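Local structure of polyphosphate kinase (Porphyromonas gingivalis, 2O8R) at residues 165-170 with 177-182; 113-118 with 311-316. The protein probably catalyses the reversible transfer of the terminal phosphate of ATP onto a growing polyphosphate chain, with magnesium as cofactor. The protein carries 3 engineered substitutions. One frame throughout, in Å; residues are numbered along the deposited sequence.

Contact 1: 165-170 with 177-182; sequences AVRLKE and YSYALL
R167 lies against Y177 and Y179 on one face of a beta hairpin, formed by strands 163-169 and 178-183 in the middle domain of this PPK1-family kinase. Four backbone hydrogen bonds join 165-170 to 177-182, in two reciprocal pairs. V166 and A180 exchange N-H and C=O in both directions, and V166 N to A180 O is nearly straight at 171°. L168 and S178 repeat the pattern. Between these pairs R167 and Y179 form a non-hydrogen-bonded pair, where R167 CA makes a C-H...O contact of 3.5 Å with S178 O.

Apolar contact lies on the face of V166, L168 and A180, where L168 CD1 meets A180 CB at 3.9 Å. V166 and L182 also rest on L217 of helix 217-220, and L168 on F221 and Y224.

The aromatic contacts belong to the other face. R167 CG is anti to the backbone N (chi1 174°), which sets it beside Y179 CE1 and Y177 CD2; a bend at chi3 places NE near Y177 CZ, and the guanidinium lies flat on Y177, planes 13° apart. CZ of R167 is 4.4 Å from the ring centroid, an off-centre cation-pi contact. Y179 runs beside R167, pointing the same way, with its CE1 3.5 Å from R167 CB. Over the middle of the Y177 ring sits a methylene of the arginine, R167 CD, 3.5 Å from the centroid in a CH-pi contact.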
loop_
_atom_site.group_PDB
_atom_site.type_symbol
_atom_site.label_atom_id
_atom_site.label_comp_id
_atom_site.label_asym_id
_atom_site.label_seq_id
_atom_site.Cartn_x
_atom_site.Cartn_y
_atom_site.Cartn_z
ATOM N N ALA A 165 8.107 -22.204 18.907
ATOM C CA ALA A 165 9.189 -22.670 19.757
ATOM C C ALA A 165 9.197 -24.190 19.698
ATOM O O ALA A 165 8.186 -24.830 19.988
ATOM C CB ALA A 165 9.009 -22.188 21.163
ATOM N N VAL A 166 10.335 -24.746 19.296
ATOM C CA VAL A 166 10.519 -26.190 19.117
ATOM C C VAL A 166 11.444 -26.754 20.191
ATOM O O VAL A 166 12.494 -26.180 20.468
ATOM C CB VAL A 166 11.195 -26.497 17.749
ATOM C CG1 VAL A 166 11.403 -27.981 17.569
ATOM C CG2 VAL A 166 10.386 -25.937 16.596
ATOM N N ARG A 167 11.051 -27.874 20.792
ATOM C CA ARG A 167 11.903 -28.607 21.729
ATOM C C ARG A 167 12.612 -29.749 21.009
ATOM O O ARG A 167 11.975 -30.543 20.319
ATOM C CB ARG A 167 11.065 -29.173 22.868
ATOM C CG ARG A 167 11.826 -30.063 23.814
ATOM C CD ARG A 167 11.050 -30.265 25.096
ATOM N NE ARG A 167 9.992 -31.253 24.956
ATOM C CZ ARG A 167 9.109 -31.533 25.907
ATOM N NH1 ARG A 167 9.160 -30.889 27.069
ATOM N NH2 ARG A 167 8.173 -32.451 25.697
ATOM N N LEU A 168 13.926 -29.841 21.186
ATOM C CA LEU A 168 14.722 -30.852 20.493
ATOM C C LEU A 168 15.545 -31.766 21.414
ATOM O O LEU A 168 16.156 -31.300 22.381
ATOM C CB LEU A 168 15.655 -30.163 19.503
ATOM C CG LEU A 168 14.977 -29.256 18.485
ATOM C CD1 LEU A 168 15.945 -28.185 18.000
ATOM C CD2 LEU A 168 14.424 -30.070 17.321
ATOM N N LYS A 169 15.563 -33.063 21.096
ATOM C CA LYS A 169 16.476 -34.016 21.727
ATOM C C LYS A 169 17.358 -34.625 20.649
ATOM O O LYS A 169 16.862 -35.041 19.605
ATOM C CB LYS A 169 15.709 -35.101 22.466
ATOM C CG LYS A 169 16.522 -35.809 23.530
ATOM C CD LYS A 169 15.895 -37.150 23.859
ATOM C CE LYS A 169 16.942 -38.163 24.270
ATOM N NZ LYS A 169 16.526 -39.561 23.941
ATOM N N GLU A 170 18.661 -34.688 20.912
ATOM C CA GLU A 170 19.670 -34.897 19.871
ATOM C C GLU A 170 19.947 -36.365 19.519
ATOM O O GLU A 170 19.027 -37.118 19.215
ATOM C CB GLU A 170 20.958 -34.204 20.297
ATOM C CG GLU A 170 21.752 -33.595 19.169
ATOM C CD GLU A 170 22.881 -32.738 19.687
ATOM O OE1 GLU A 170 23.848 -32.514 18.930
ATOM O OE2 GLU A 170 22.800 -32.296 20.857
ATOM N N TYR A 177 17.292 -31.054 27.056
ATOM C CA TYR A 177 16.559 -30.644 25.875
ATOM C C TYR A 177 17.159 -29.393 25.258
ATOM O O TYR A 177 17.505 -28.446 25.966
ATOM C CB TYR A 177 15.101 -30.359 26.223
ATOM C CG TYR A 177 14.192 -31.561 26.273
ATOM C CD1 TYR A 177 13.332 -31.751 27.349
ATOM C CD2 TYR A 177 14.174 -32.500 25.240
ATOM C CE1 TYR A 177 12.469 -32.839 27.406
ATOM C CE2 TYR A 177 13.323 -33.600 25.293
ATOM C CZ TYR A 177 12.472 -33.755 26.382
ATOM O OH TYR A 177 11.627 -34.830 26.456
ATOM N N SER A 178 17.278 -29.401 23.935
ATOM C CA SER A 178 17.594 -28.206 23.173
ATOM C C SER A 178 16.303 -27.456 22.836
ATOM O O SER A 178 15.209 -28.025 22.876
ATOM C CB SER A 178 18.326 -28.584 21.893
ATOM O OG SER A 178 19.725 -28.508 22.085
ATOM N N TYR A 179 16.423 -26.176 22.507
ATOM C CA TYR A 179 15.255 -25.400 22.124
ATOM C C TYR A 179 15.539 -24.518 20.936
ATOM O O TYR A 179 16.635 -23.988 20.799
ATOM C CB TYR A 179 14.740 -24.581 23.295
ATOM C CG TYR A 179 14.176 -25.461 24.360
ATOM C CD1 TYR A 179 12.919 -26.026 24.212
ATOM C CD2 TYR A 179 14.909 -25.767 25.496
ATOM C CE1 TYR A 179 12.392 -26.845 25.173
ATOM C CE2 TYR A 179 14.391 -26.596 26.468
ATOM C CZ TYR A 179 13.128 -27.135 26.298
ATOM O OH TYR A 179 12.586 -27.966 27.255
ATOM N N ALA A 180 14.547 -24.380 20.062
ATOM C CA ALA A 180 14.714 -23.572 18.866
ATOM C C ALA A 180 13.508 -22.688 18.583
ATOM O O ALA A 180 12.371 -22.968 18.999
ATOM C CB ALA A 180 15.026 -24.433 17.687
ATOM N N LEU A 181 13.776 -21.605 17.874
ATOM C CA LEU A 181 12.746 -20.664 17.530
ATOM C C LEU A 181 12.705 -20.610 16.036
ATOM O O LEU A 181 13.750 -20.420 15.408
ATOM C CB LEU A 181 13.119 -19.286 18.065
ATOM C CG LEU A 181 12.090 -18.161 17.996
ATOM C CD1 LEU A 181 10.958 -18.407 18.970
ATOM C CD2 LEU A 181 12.768 -16.862 18.327
ATOM N N LEU A 182 11.525 -20.783 15.446
ATOM C CA LEU A 182 11.393 -20.376 14.044
ATOM C C LEU A 182 10.184 -19.510 13.660
ATOM O O LEU A 182 9.196 -19.391 14.403
ATOM C CB LEU A 182 11.654 -21.522 13.054
ATOM C CG LEU A 182 11.003 -22.876 13.223
ATOM C CD1 LEU A 182 9.600 -22.832 12.684
ATOM C CD2 LEU A 182 11.820 -23.883 12.469
#

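Contact 2: 113-118 with 311-316; sequences HGIRLR and NPFAPR. With SO4 (sulfate ion), chain H.
I115 and P312 meet tip to tip, with I115 CD1 3.5 Å from P312 CG, and the same methyl reaches the edge of the F313 ring at CE2, 3.7 Å away. F313 CE2 also approaches H113 O, obliquely to the ring. No hydrogen bond crosses between the two segments, so the join rests on these few apolar and ring contacts.

In the next shell, N311 organises the loop. Its OD1 accepts from F313 N at 2.8 Å, closing an Asx turn, while N311 ND2 donates to R316 O at 2.7 Å. A type II' beta turn from F313 to R316 is closed by R316 N to F313 O. Y36 of helix 35-63 touches both I115 and P312, and Y204 meets the F313 ring edge-to-face.

Farther along strand 115-118, R116 and R118 face a sulfate, probably from the crystallisation liquor. R116 NH2 makes a weak hydrogen bond to sulfate O1 (2.8 Å), and R118 NH1 lies close to O4; T123 N and H124 N also donate to this ion.

H113 ND1 is hydrogen-bonded to T109 O. G114, with positive phi, is the C' residue of a Schellman motif, in which I115 N is hydrogen-bonded to L110 O and G114 N to E111 O: a helix C-cap that ends helix 83-112 and leads the chain into strand 115-118, an outer strand of its sheet, parallel to 204-208.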
loop_
_atom_site.group_PDB
_atom_site.type_symbol
_atom_site.label_atom_id
_atom_site.label_comp_id
_atom_site.label_asym_id
_atom_site.label_seq_id
_atom_site.Cartn_x
_atom_site.Cartn_y
_atom_site.Cartn_z
ATOM N N HIS A 113 -20.973 -26.469 5.214
ATOM C CA HIS A 113 -21.040 -25.767 3.937
ATOM C C HIS A 113 -19.872 -26.032 2.982
ATOM O O HIS A 113 -19.640 -25.259 2.056
ATOM C CB HIS A 113 -21.194 -24.277 4.191
ATOM C CG HIS A 113 -22.413 -23.940 4.982
ATOM N ND1 HIS A 113 -22.427 -23.942 6.358
ATOM C CD2 HIS A 113 -23.671 -23.626 4.591
ATOM C CE1 HIS A 113 -23.636 -23.624 6.784
ATOM N NE2 HIS A 113 -24.409 -23.430 5.731
ATOM N N GLY A 114 -19.145 -27.123 3.200
ATOM C CA GLY A 114 -18.088 -27.537 2.269
ATOM C C GLY A 114 -16.725 -26.880 2.437
ATOM O O GLY A 114 -15.934 -26.864 1.499
ATOM N N ILE A 115 -16.453 -26.332 3.623
ATOM C CA ILE A 115 -15.143 -25.756 3.936
ATOM C C ILE A 115 -14.483 -26.582 5.030
ATOM O O ILE A 115 -15.047 -26.758 6.108
ATOM C CB ILE A 115 -15.246 -24.292 4.441
ATOM C CG1 ILE A 115 -16.420 -23.554 3.781
ATOM C CG2 ILE A 115 -13.910 -23.545 4.281
ATOM C CD1 ILE A 115 -16.089 -22.771 2.541
ATOM N N ARG A 116 -13.292 -27.106 4.755
ATOM C CA ARG A 116 -12.555 -27.818 5.785
ATOM C C ARG A 116 -11.293 -27.056 6.120
ATOM O O ARG A 116 -10.337 -27.002 5.337
ATOM C CB ARG A 116 -12.274 -29.266 5.389
ATOM C CG ARG A 116 -12.076 -30.185 6.589
ATOM C CD ARG A 116 -12.910 -31.460 6.465
ATOM N NE ARG A 116 -12.105 -32.645 6.195
ATOM C CZ ARG A 116 -11.571 -33.414 7.139
ATOM N NH1 ARG A 116 -11.752 -33.125 8.422
ATOM N NH2 ARG A 116 -10.849 -34.475 6.804
ATOM N N LEU A 117 -11.328 -26.404 7.274
ATOM C CA LEU A 117 -10.160 -25.734 7.778
ATOM C C LEU A 117 -9.520 -26.767 8.651
ATOM O O LEU A 117 -10.036 -27.093 9.718
ATOM C CB LEU A 117 -10.534 -24.490 8.584
ATOM C CG LEU A 117 -9.338 -23.754 9.217
ATOM C CD1 LEU A 117 -8.218 -23.518 8.206
ATOM C CD2 LEU A 117 -9.762 -22.439 9.836
ATOM N N ARG A 118 -8.411 -27.313 8.187
ATOM C CA ARG A 118 -7.819 -28.435 8.881
ATOM C C ARG A 118 -7.109 -27.995 10.132
ATOM O O ARG A 118 -6.392 -26.990 10.160
ATOM C CB ARG A 118 -6.915 -29.268 7.967
ATOM C CG ARG A 118 -7.682 -30.374 7.244
ATOM C CD ARG A 118 -6.798 -31.578 6.948
ATOM N NE ARG A 118 -6.346 -31.566 5.565
ATOM C CZ ARG A 118 -6.922 -32.260 4.593
ATOM N NH1 ARG A 118 -7.963 -33.035 4.851
ATOM N NH2 ARG A 118 -6.456 -32.181 3.362
ATOM N N ASN A 311 -13.406 -17.233 1.550
ATOM C CA ASN A 311 -14.700 -17.854 1.309
ATOM C C ASN A 311 -14.793 -18.237 -0.159
ATOM O O ASN A 311 -15.149 -17.397 -0.989
ATOM C CB ASN A 311 -15.828 -16.888 1.657
ATOM C CG ASN A 311 -17.218 -17.422 1.292
ATOM O OD1 ASN A 311 -17.391 -18.566 0.855
ATOM N ND2 ASN A 311 -18.221 -16.582 1.483
ATOM N N PRO A 312 -14.509 -19.514 -0.484
ATOM C CA PRO A 312 -14.575 -20.009 -1.849
ATOM C C PRO A 312 -15.994 -20.108 -2.408
ATOM O O PRO A 312 -16.165 -20.568 -3.531
ATOM C CB PRO A 312 -13.983 -21.407 -1.736
ATOM C CG PRO A 312 -14.310 -21.819 -0.373
ATOM C CD PRO A 312 -14.122 -20.585 0.446
ATOM N N PHE A 313 -17.003 -19.691 -1.651
ATOM C CA PHE A 313 -18.350 -19.634 -2.202
ATOM C C PHE A 313 -18.806 -18.213 -2.452
ATOM O O PHE A 313 -19.904 -17.825 -2.084
ATOM C CB PHE A 313 -19.321 -20.429 -1.353
ATOM C CG PHE A 313 -19.021 -21.884 -1.362
ATOM C CD1 PHE A 313 -19.209 -22.626 -2.515
ATOM C CD2 PHE A 313 -18.491 -22.505 -0.250
ATOM C CE1 PHE A 313 -18.908 -23.965 -2.549
ATOM C CE2 PHE A 313 -18.192 -23.850 -0.275
ATOM C CZ PHE A 313 -18.397 -24.580 -1.426
ATOM N N ALA A 314 -17.932 -17.469 -3.120
ATOM C CA ALA A 314 -18.150 -16.085 -3.524
ATOM C C ALA A 314 -19.148 -15.365 -2.632
ATOM O O ALA A 314 -18.837 -15.202 -1.451
ATOM C CB ALA A 314 -18.475 -15.982 -5.012
ATOM N N PRO A 315 -20.353 -14.984 -3.147
ATOM C CA PRO A 315 -21.196 -14.086 -2.342
ATOM C C PRO A 315 -22.079 -14.810 -1.326
ATOM O O PRO A 315 -22.762 -14.175 -0.533
ATOM C CB PRO A 315 -22.064 -13.377 -3.390
ATOM C CG PRO A 315 -21.892 -14.147 -4.674
ATOM C CD PRO A 315 -21.041 -15.349 -4.395
ATOM N N ARG A 316 -22.045 -16.131 -1.354
ATOM C CA ARG A 316 -22.811 -16.960 -0.445
ATOM C C ARG A 316 -22.040 -17.044 0.866
ATOM O O ARG A 316 -20.898 -16.595 0.940
ATOM C CB ARG A 316 -22.995 -18.344 -1.071
ATOM C CG ARG A 316 -24.404 -18.887 -0.986
ATOM C CD ARG A 316 -24.680 -19.874 -2.117
ATOM N NE ARG A 316 -23.570 -20.800 -2.336
ATOM C CZ ARG A 316 -23.293 -21.853 -1.566
ATOM N NH1 ARG A 316 -24.041 -22.129 -0.499
ATOM N NH2 ARG A 316 -22.255 -22.630 -1.858
HETATM S S SO4 H . -8.003 -35.982 6.099
HETATM O O1 SO4 H . -9.196 -36.147 5.269
HETATM O O2 SO4 H . -8.013 -36.975 7.169
HETATM O O3 SO4 H . -6.803 -36.139 5.272
HETATM O O4 SO4 H . -8.004 -34.657 6.708
#

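Contact 1 is partly buried and local, a hairpin within the middle domain; contact 2 is a surface contact between segments 193 residues apart. Their centres lie 36 Å apart, their nearest atoms about 17 Å, and they share no strand: 165-170 and 177-182 belong to a six-stranded mixed sheet, whereas 113-118 edges a separate three-stranded one and 311-316 is loop. The chemistry follows. 165-170 and 177-182 bury 558 Å² through regular backbone bonds plus an arginine-tyrosine stack, but 113-118 and 311-316 bury 176 Å² without a crossing hydrogen bond; 311-316 bonds within its own turns, 113-118 to the helix end and strand 204-208. Both lie away from the predicted nucleotide, magnesium and phosphohistidine sites.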